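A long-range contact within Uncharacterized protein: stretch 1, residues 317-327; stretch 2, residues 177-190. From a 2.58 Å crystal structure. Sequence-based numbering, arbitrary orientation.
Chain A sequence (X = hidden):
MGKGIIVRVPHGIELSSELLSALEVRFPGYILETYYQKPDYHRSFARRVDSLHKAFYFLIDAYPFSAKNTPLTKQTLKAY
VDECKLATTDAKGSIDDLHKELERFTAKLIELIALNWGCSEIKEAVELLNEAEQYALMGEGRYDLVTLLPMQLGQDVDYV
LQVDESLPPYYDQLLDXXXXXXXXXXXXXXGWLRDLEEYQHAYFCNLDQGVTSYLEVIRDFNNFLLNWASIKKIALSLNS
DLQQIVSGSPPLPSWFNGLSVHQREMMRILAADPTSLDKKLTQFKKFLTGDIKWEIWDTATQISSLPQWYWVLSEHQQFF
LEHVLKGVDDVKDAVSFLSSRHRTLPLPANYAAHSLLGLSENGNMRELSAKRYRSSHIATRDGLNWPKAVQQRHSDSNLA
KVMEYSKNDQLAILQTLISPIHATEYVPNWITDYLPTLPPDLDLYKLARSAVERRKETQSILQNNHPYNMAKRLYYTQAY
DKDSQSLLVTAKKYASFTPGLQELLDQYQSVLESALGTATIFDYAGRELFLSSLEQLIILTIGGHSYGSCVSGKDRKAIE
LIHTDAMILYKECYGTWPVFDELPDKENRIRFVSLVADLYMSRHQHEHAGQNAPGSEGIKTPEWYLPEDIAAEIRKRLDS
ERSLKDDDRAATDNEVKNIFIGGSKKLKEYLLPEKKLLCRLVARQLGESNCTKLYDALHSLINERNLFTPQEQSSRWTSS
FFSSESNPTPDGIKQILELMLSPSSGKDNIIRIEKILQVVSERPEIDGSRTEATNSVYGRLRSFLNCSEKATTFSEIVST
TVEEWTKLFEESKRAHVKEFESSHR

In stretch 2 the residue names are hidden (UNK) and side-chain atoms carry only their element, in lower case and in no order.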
# COMPACT_ATOMS: atom_id res chain seq x y z
N GLN A 317 9.48 -2.10 -6.56
CA GLN A 317 9.76 -1.63 -5.23
C GLN A 317 11.23 -1.15 -5.18
O GLN A 317 11.54 -0.14 -4.57
CB GLN A 317 9.52 -2.73 -4.17
CG GLN A 317 8.06 -3.04 -3.88
CD GLN A 317 7.53 -2.52 -2.56
OE1 GLN A 317 8.26 -2.25 -1.59
NE2 GLN A 317 6.25 -2.40 -2.51
N GLN A 318 12.12 -1.88 -5.85
CA GLN A 318 13.56 -1.60 -5.76
C GLN A 318 13.87 -0.26 -6.39
O GLN A 318 14.60 0.55 -5.80
CB GLN A 318 14.39 -2.72 -6.35
CG GLN A 318 14.05 -4.07 -5.73
CD GLN A 318 14.99 -5.21 -6.12
OE1 GLN A 318 15.11 -5.61 -7.28
NE2 GLN A 318 15.64 -5.73 -5.15
N PHE A 319 13.24 0.02 -7.53
CA PHE A 319 13.38 1.33 -8.14
C PHE A 319 12.78 2.39 -7.27
O PHE A 319 13.33 3.48 -7.19
CB PHE A 319 12.74 1.42 -9.52
CG PHE A 319 13.58 0.84 -10.64
CD1 PHE A 319 14.69 1.53 -11.11
CD2 PHE A 319 13.22 -0.34 -11.25
CE1 PHE A 319 15.43 1.04 -12.17
CE2 PHE A 319 13.96 -0.84 -12.31
CZ PHE A 319 15.06 -0.14 -12.78
N PHE A 320 11.67 2.10 -6.60
CA PHE A 320 11.07 3.08 -5.69
C PHE A 320 12.03 3.32 -4.53
O PHE A 320 12.29 4.47 -4.14
CB PHE A 320 9.72 2.61 -5.14
CG PHE A 320 8.61 2.48 -6.16
CD1 PHE A 320 8.69 3.03 -7.40
CD2 PHE A 320 7.45 1.81 -5.82
CE1 PHE A 320 7.65 2.89 -8.29
CE2 PHE A 320 6.41 1.66 -6.69
CZ PHE A 320 6.50 2.20 -7.93
N LEU A 321 12.57 2.24 -3.97
CA LEU A 321 13.50 2.42 -2.85
C LEU A 321 14.68 3.27 -3.29
O LEU A 321 15.04 4.24 -2.61
CB LEU A 321 14.00 1.06 -2.31
CG LEU A 321 14.91 1.05 -1.09
CD1 LEU A 321 14.27 1.79 0.05
CD2 LEU A 321 15.18 -0.41 -0.69
N GLU A 322 15.25 2.88 -4.43
CA GLU A 322 16.35 3.58 -5.05
C GLU A 322 16.04 5.07 -5.16
O GLU A 322 16.87 5.90 -4.84
CB GLU A 322 16.66 2.99 -6.43
CG GLU A 322 17.54 3.85 -7.34
CD GLU A 322 17.75 3.26 -8.73
OE1 GLU A 322 18.35 3.92 -9.60
OE2 GLU A 322 17.32 2.11 -8.98
N HIS A 323 14.85 5.43 -5.59
CA HIS A 323 14.59 6.82 -5.87
C HIS A 323 14.55 7.68 -4.62
O HIS A 323 14.90 8.85 -4.66
CB HIS A 323 13.28 6.95 -6.60
CG HIS A 323 12.99 8.34 -7.07
ND1 HIS A 323 13.65 8.92 -8.14
CD2 HIS A 323 12.10 9.26 -6.63
CE1 HIS A 323 13.17 10.14 -8.33
NE2 HIS A 323 12.22 10.36 -7.44
N VAL A 324 14.09 7.11 -3.52
CA VAL A 324 14.07 7.80 -2.22
C VAL A 324 15.44 7.87 -1.63
O VAL A 324 15.77 8.92 -1.09
CB VAL A 324 13.17 7.08 -1.20
CG1 VAL A 324 13.32 7.67 0.17
CG2 VAL A 324 11.72 7.20 -1.59
N LEU A 325 16.23 6.78 -1.72
CA LEU A 325 17.60 6.72 -1.17
C LEU A 325 18.49 7.69 -1.88
O LEU A 325 19.39 8.31 -1.32
CB LEU A 325 18.20 5.32 -1.27
CG LEU A 325 17.73 4.31 -0.24
CD1 LEU A 325 18.28 2.92 -0.51
CD2 LEU A 325 18.17 4.69 1.13
N LYS A 326 18.26 7.79 -3.17
CA LYS A 326 19.07 8.65 -4.03
C LYS A 326 18.88 10.16 -3.64
O LYS A 326 19.69 11.01 -3.97
CB LYS A 326 18.69 8.36 -5.48
CG LYS A 326 19.78 8.47 -6.50
CD LYS A 326 19.22 8.18 -7.90
CE LYS A 326 19.50 6.75 -8.31
NZ LYS A 326 19.22 6.58 -9.76
N GLY A 327 17.81 10.47 -2.92
CA GLY A 327 17.55 11.86 -2.62
C GLY A 327 17.99 12.32 -1.23
O GLY A 327 17.59 13.37 -0.77
N UNK A 177 22.61 -1.76 5.91
CA UNK A 177 22.11 -2.36 4.68
C UNK A 177 21.69 -1.33 3.62
O UNK A 177 21.96 -1.52 2.44
c UNK A 177 21.38 -4.53 5.80
c UNK A 177 20.18 -5.20 6.45
o UNK A 177 20.33 -6.33 6.91
c UNK A 177 20.97 -3.30 4.99
o UNK A 177 19.08 -4.60 6.50
N UNK A 178 21.05 -0.23 4.01
CA UNK A 178 20.66 0.79 3.03
C UNK A 178 21.87 1.47 2.41
O UNK A 178 21.91 1.76 1.19
c UNK A 178 19.73 1.82 3.65
c UNK A 178 17.51 0.83 2.88
c UNK A 178 18.36 1.27 4.06
c UNK A 178 17.60 2.31 4.86
N UNK A 179 22.88 1.69 3.24
CA UNK A 179 24.14 2.23 2.78
C UNK A 179 24.81 1.32 1.74
O UNK A 179 25.28 1.82 0.73
c UNK A 179 25.06 2.47 4.00
o UNK A 179 24.45 3.44 4.86
c UNK A 179 26.47 2.95 3.57
N UNK A 180 24.86 0.01 1.99
CA UNK A 180 25.38 -0.92 1.01
C UNK A 180 24.60 -0.86 -0.34
O UNK A 180 25.18 -0.87 -1.43
c UNK A 180 26.39 -2.76 2.55
c UNK A 180 26.07 -4.14 3.13
c UNK A 180 25.33 -2.35 1.54
c UNK A 180 27.76 -2.77 1.90
N UNK A 181 23.27 -0.85 -0.25
CA UNK A 181 22.43 -0.79 -1.43
C UNK A 181 22.85 0.41 -2.32
O UNK A 181 23.05 0.24 -3.51
c UNK A 181 20.51 -2.13 -0.46
c UNK A 181 20.92 -0.77 -1.04
c UNK A 181 19.27 -2.09 0.41
c UNK A 181 20.02 -0.50 -2.24
N UNK A 182 23.02 1.60 -1.75
CA UNK A 182 23.47 2.73 -2.53
C UNK A 182 24.87 2.54 -3.04
O UNK A 182 25.20 2.91 -4.17
c UNK A 182 22.44 5.79 -0.47
n UNK A 182 22.48 8.23 -0.83
c UNK A 182 23.55 3.99 -1.72
c UNK A 182 22.26 4.43 -1.11
c UNK A 182 22.56 6.91 -1.50
N UNK A 183 25.74 1.99 -2.22
CA UNK A 183 27.12 1.92 -2.65
C UNK A 183 27.27 0.95 -3.83
O UNK A 183 28.19 1.13 -4.64
c UNK A 183 28.03 1.55 -1.49
N UNK A 184 26.36 -0.04 -3.93
CA UNK A 184 26.36 -1.00 -5.04
C UNK A 184 25.51 -0.54 -6.18
O UNK A 184 25.29 -1.29 -7.14
c UNK A 184 27.87 -4.58 -1.94
c UNK A 184 26.93 -4.32 -3.12
c UNK A 184 26.01 -2.41 -4.55
c UNK A 184 27.01 -2.86 -3.50
n UNK A 184 29.27 -4.91 -2.36
N UNK A 185 25.06 0.70 -6.11
CA UNK A 185 24.23 1.28 -7.17
C UNK A 185 22.94 0.50 -7.42
O UNK A 185 22.59 0.28 -8.57
c UNK A 185 25.02 1.37 -8.48
n UNK A 185 29.20 3.69 -9.46
c UNK A 185 28.41 3.15 -8.33
c UNK A 185 26.49 1.61 -8.27
c UNK A 185 26.94 2.98 -8.70
N UNK A 186 22.24 0.07 -6.37
CA UNK A 186 20.87 -0.36 -6.52
C UNK A 186 20.72 -1.53 -7.48
O UNK A 186 19.88 -1.48 -8.39
c UNK A 186 20.02 0.83 -7.04
c UNK A 186 19.82 2.29 -5.01
o UNK A 186 21.07 5.59 -4.09
c UNK A 186 21.07 3.12 -6.85
c UNK A 186 20.82 4.46 -4.86
c UNK A 186 20.07 3.46 -4.30
c UNK A 186 20.30 2.11 -6.30
c UNK A 186 21.33 4.29 -6.14
N UNK A 187 21.51 -2.60 -7.28
CA UNK A 187 21.29 -3.75 -8.15
C UNK A 187 19.87 -4.31 -7.95
O UNK A 187 19.32 -4.25 -6.86
c UNK A 187 22.33 -4.74 -7.70
c UNK A 187 22.50 -4.45 -6.27
c UNK A 187 22.35 -2.96 -6.13
N UNK A 188 19.31 -4.80 -9.04
CA UNK A 188 17.97 -5.33 -9.05
C UNK A 188 17.98 -6.82 -9.03
O UNK A 188 18.95 -7.47 -9.39
c UNK A 188 16.48 -1.22 -9.61
n UNK A 188 17.78 -0.51 -9.78
c UNK A 188 17.26 -3.39 -10.52
c UNK A 188 16.70 -2.68 -9.29
c UNK A 188 17.28 -4.89 -10.32
N UNK A 189 16.87 -7.41 -8.62
CA UNK A 189 16.88 -8.84 -8.47
C UNK A 189 16.86 -9.45 -9.86
O UNK A 189 16.07 -9.04 -10.68
c UNK A 189 15.84 -10.85 -7.48
c UNK A 189 15.73 -9.32 -7.60
o UNK A 189 15.83 -8.68 -6.31
N UNK A 190 17.77 -10.38 -10.15
CA UNK A 190 17.66 -11.01 -11.44
C UNK A 190 16.66 -12.15 -11.37
O UNK A 190 16.61 -12.87 -10.34
c UNK A 190 18.86 -10.96 -9.35
c UNK A 190 19.68 -11.77 -10.34
c UNK A 190 19.07 -11.55 -11.70

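Position 177 has three side-chain carbons, the third carrying two oxygens. Nothing of stretch 1 is in reach. This is Glu-177, its carboxylate bonded elsewhere in the structure.

Position 178 has four carbons, forked at the second. One tip lies near Leu-325 and Leu-321. The fork makes it Leu-178. Its CD2 is 4.1 Å from CD1 of Leu-325 and 4.4 Å from CD1 of Leu-321.

Position 179 has one carbon bearing an oxygen and a carbon. It points away from stretch 1. This is Thr-179.

Position 180 again has four carbons forked at the second, out of reach. It is Leu-180, an exposed residue.

Position 181 has four carbons forked at the first, with one arm two carbons long. That pattern is Ile-181. Its CG2 sits 4.2 Å from CD1 of Leu-325.

Position 182 has four carbons in a row ending in nitrogen, and the nitrogen reaches a backbone oxygen of stretch 1. It is Lys-182. NZ donates a hydrogen bond to O of Leu-325 at 3.1 Å.

Position 183 has one carbon. It is Ala-183, the last residue of the helix and out of reach.

Position 184 has four carbons in a row ending in nitrogen. It is Lys-184, the first residue to leave helical phi/psi, and it makes no contact.

Position 185 has the same chain, its end leading away. It is Lys-185. Its phi and psi are both positive (59/43), as the chain turns.

Position 186 has one carbon, then a six-carbon ring bearing an oxygen. Glu-322 covers one face and CB of Leu-325 lies at the edge. This is Tyr-186. CG of Glu-322 is 3.5 Å from the ring centroid of Tyr-186, a CH-pi contact, and OH of Tyr-186 is 3.7 Å from CA of Lys-326.

Position 187 has three carbons closing a ring onto the backbone nitrogen. It is Pro-187, pointing away.

Position 188 has four carbons in a row ending in nitrogen. The CA-to-CB bond points sideways, but the end of the chain comes nearer, to Phe-319 and Glu-322. It is Lys-188. NZ forms a salt bridge with OE2 of Glu-322 at 2.8 Å, and also donates to O of Tyr-186 at 2.7 Å. CE lies 3.4 Å from the ring centroid of Phe-319, over the face, and NZ adds a cation-pi contact.

Position 189 has one carbon bearing an oxygen and a carbon. It meets the amide of Gln-318. It is Thr-189. Its N donates to OE1 of Gln-318 at 2.9 Å; NE2 of Gln-318 gives a weak bond to OG1 of Thr-189 at 3.2 Å.

Position 190 has three carbons closing a ring onto the nitrogen, with no contact. It is Pro-190, the N-cap of a following helix.

The two helices cross nearly at right angles. Leucines and Ile-181 pack where they meet, while the loop after Ala-183 runs along stretch 1. There Glu-322 is central: its CG covers Tyr-186, and its carboxylate binds both Lys-188 and Lys-326. Gln-318 fastens the loop further along at Thr-189.

Stretch 2 177-190: ELTLIKAKKYPKTP
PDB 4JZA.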